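Local coordinates for protein Ptr necrosis toxin (Pyrenophora tritici-repentis, PDB 1ZLD) that acts as a host-selective toxin of a fungal pathogen, its RGD-containing C-terminal beta-sandwich domain probably serving recognition of susceptible host plants, at residues N49-A53 with N102-D106. Sequence-based numbering, arbitrary orientation.
Sequences NRVNA and NIRSD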
ATOM      1  N   ASN A  49      -1.492   2.998  -8.223  1.00  9.70           N
ATOM      2  CA  ASN A  49      -2.314   3.693  -9.212  1.00 10.92           C
ATOM      3  C   ASN A  49      -3.707   3.106  -9.129  1.00 11.08           C
ATOM      4  O   ASN A  49      -3.876   1.909  -9.319  1.00 11.61           O
ATOM      5  CB  ASN A  49      -1.687   3.430 -10.604  1.00 12.93           C
ATOM      6  CG  ASN A  49      -2.475   3.983 -11.787  1.00 12.42           C
ATOM      7  OD1 ASN A  49      -2.272   3.483 -12.906  1.00 13.94           O
ATOM      8  ND2 ASN A  49      -3.315   5.008 -11.597  1.00 12.05           N
ATOM      9  N   ARG A  50      -4.704   3.940  -8.852  1.00 11.10           N
ATOM     10  CA  ARG A  50      -6.075   3.421  -8.873  1.00 11.31           C
ATOM     11  C   ARG A  50      -6.480   3.351 -10.344  1.00 13.45           C
ATOM     12  O   ARG A  50      -6.788   4.354 -10.966  1.00 13.94           O
ATOM     13  CB  ARG A  50      -7.016   4.285  -8.048  1.00 12.55           C
ATOM     14  CG  ARG A  50      -8.443   3.731  -8.134  1.00 15.58           C
ATOM     15  CD  ARG A  50      -9.459   4.382  -7.191  1.00 16.84           C
ATOM     16  NE  ARG A  50      -9.282   3.891  -5.821  1.00 16.29           N
ATOM     17  CZ  ARG A  50      -9.658   2.669  -5.439  1.00 17.65           C
ATOM     18  NH1 ARG A  50     -10.205   1.822  -6.316  1.00 17.38           N
ATOM     19  NH2 ARG A  50      -9.492   2.288  -4.181  1.00 15.02           N
ATOM     20  N   VAL A  51      -6.482   2.140 -10.906  1.00 14.98           N
ATOM     21  CA  VAL A  51      -6.694   1.998 -12.362  1.00 14.07           C
ATOM     22  C   VAL A  51      -8.158   2.005 -12.763  1.00 18.20           C
ATOM     23  O   VAL A  51      -8.491   2.284 -13.924  1.00 19.57           O
ATOM     24  CB  VAL A  51      -5.995   0.733 -12.936  1.00 18.44           C
ATOM     25  CG1 VAL A  51      -4.504   0.817 -12.722  1.00 16.04           C
ATOM     26  CG2 VAL A  51      -6.511  -0.539 -12.289  1.00 17.60           C
ATOM     27  N   ASN A  52      -9.030   1.682 -11.793  1.00 16.91           N
ATOM     28  CA  ASN A  52     -10.480   1.773 -12.000  1.00 20.10           C
ATOM     29  C   ASN A  52     -11.154   1.797 -10.622  1.00 16.99           C
ATOM     30  O   ASN A  52     -10.460   1.842  -9.588  1.00 19.62           O
ATOM     31  CB  ASN A  52     -11.013   0.629 -12.892  1.00 23.83           C
ATOM     32  CG  ASN A  52     -10.787  -0.742 -12.285  1.00 26.57           C
ATOM     33  OD1 ASN A  52     -11.014  -0.935 -11.096  1.00 22.16           O
ATOM     34  ND2 ASN A  52     -10.347  -1.706 -13.102  1.00 25.30           N
ATOM     35  N   ALA A  53     -12.488   1.794 -10.607  1.00 22.09           N
ATOM     36  CA  ALA A  53     -13.226   2.002  -9.357  1.00 22.98           C
ATOM     37  C   ALA A  53     -13.012   0.874  -8.359  1.00 29.64           C
ATOM     38  O   ALA A  53     -13.220   1.058  -7.160  1.00 24.46           O
ATOM     39  CB  ALA A  53     -14.721   2.163  -9.644  1.00 27.59           C
ATOM     40  N   ASN A 102      -7.984  -5.436  -4.747  1.00 17.36           N
ATOM     41  CA  ASN A 102      -9.391  -5.122  -4.906  1.00 20.94           C
ATOM     42  C   ASN A 102      -9.859  -4.286  -3.711  1.00 24.74           C
ATOM     43  O   ASN A 102     -10.153  -4.813  -2.635  1.00 23.21           O
ATOM     44  CB  ASN A 102     -10.195  -6.418  -5.037  1.00 26.26           C
ATOM     45  CG  ASN A 102     -11.705  -6.180  -5.085  1.00 47.59           C
ATOM     46  OD1 ASN A 102     -12.187  -5.174  -5.635  1.00 44.28           O
ATOM     47  ND2 ASN A 102     -12.464  -7.113  -4.501  1.00 40.60           N
ATOM     48  N   ILE A 103      -9.879  -2.971  -3.892  1.00 21.63           N
ATOM     49  CA  ILE A 103     -10.333  -2.049  -2.847  1.00 18.30           C
ATOM     50  C   ILE A 103     -11.185  -1.012  -3.538  1.00 18.68           C
ATOM     51  O   ILE A 103     -10.689  -0.328  -4.437  1.00 23.65           O
ATOM     52  CB  ILE A 103      -9.152  -1.345  -2.130  1.00 22.84           C
ATOM     53  CG1 ILE A 103      -8.164  -2.347  -1.539  1.00 22.54           C
ATOM     54  CG2 ILE A 103      -9.674  -0.412  -1.013  1.00 26.53           C
ATOM     55  CD1 ILE A 103      -6.861  -1.681  -1.036  1.00 25.89           C
ATOM     56  N   ARG A 104     -12.447  -0.891  -3.120  1.00 23.43           N
ATOM     57  CA  ARG A 104     -13.392   0.013  -3.797  1.00 32.62           C
ATOM     58  C   ARG A 104     -13.097   1.480  -3.566  1.00 44.54           C
ATOM     59  O   ARG A 104     -12.727   1.884  -2.458  1.00 31.60           O
ATOM     60  CB  ARG A 104     -14.843  -0.294  -3.439  1.00 27.64           C
ATOM     61  CG  ARG A 104     -15.448  -1.391  -4.295  1.00 53.07           C
ATOM     62  CD  ARG A 104     -16.982  -1.368  -4.394  1.00 64.23           C
ATOM     63  NE  ARG A 104     -17.531  -0.045  -4.710  1.00 73.60           N
ATOM     64  CZ  ARG A 104     -17.443   0.567  -5.897  1.00 84.49           C
ATOM     65  NH1 ARG A 104     -16.810  -0.000  -6.923  1.00 48.17           N
ATOM     66  NH2 ARG A 104     -17.986   1.769  -6.054  1.00 83.54           N
ATOM     67  N   SER A 105     -13.271   2.263  -4.635  1.00 42.45           N
ATOM     68  CA  SER A 105     -13.000   3.698  -4.630  1.00 55.73           C
ATOM     69  C   SER A 105     -13.801   4.428  -3.560  1.00 55.63           C
ATOM     70  O   SER A 105     -13.323   5.404  -2.998  1.00 40.20           O
ATOM     71  CB  SER A 105     -13.291   4.307  -6.007  1.00 70.42           C
ATOM     72  OG  SER A 105     -12.733   5.610  -6.115  1.00 65.72           O
ATOM     73  N   ASP A 106     -15.005   3.928  -3.275  1.00 52.64           N
ATOM     74  CA  ASP A 106     -15.912   4.538  -2.296  1.00 61.63           C
ATOM     75  C   ASP A 106     -15.876   3.897  -0.902  1.00 48.06           C
ATOM     76  O   ASP A 106     -16.874   3.939  -0.175  1.00 42.87           O
ATOM     77  CB  ASP A 106     -17.354   4.489  -2.826  1.00 53.64           C
ATOM     78  CG  ASP A 106     -17.903   3.064  -2.928  1.00 43.98           C
ATOM     79  OD1 ASP A 106     -17.230   2.097  -2.494  1.00 49.41           O
ATOM     80  OD2 ASP A 106     -19.017   2.812  -3.429  1.00 51.35           O
TER
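A buried arginine can pin an irregular chain by binding backbone carbonyls, as Arg50 does here. Its side chain runs extended through chi1 and chi2 (both t), then turns at chi3 (m) and chi4 (-74°), bringing the guanidinium edge to Ile103 O; both Arg50 NH1 and Arg50 NH2 donate to it at 2.9 Å. Arg50 NH1 also donates to Asn52 O (3.3 Å), and Arg50 NH2 to Ile28 O. Ser105 N lies over one guanidinium face but bonds to Ala53 O at 2.8 Å; this oxygen receives a CA-H...O contact from Arg104 CA at 3.5 Å. The CA-to-CB bond of Arg104 points away from 49-53, but the tip returns: Arg104 NH1 lies 4.1 Å from Ala53 CB and salt-bridges Asp54, while Arg104 NH2 salt-bridges Asp106 OD2 (3.0 Å). Within the beta-sandwich, the contact ties the end of strand 44-52, where Val51 and Asn52 form a classic beta bulge opposite Thr55, to the loop from strand 97-102 of the same sheet to strand 112-116 of the other.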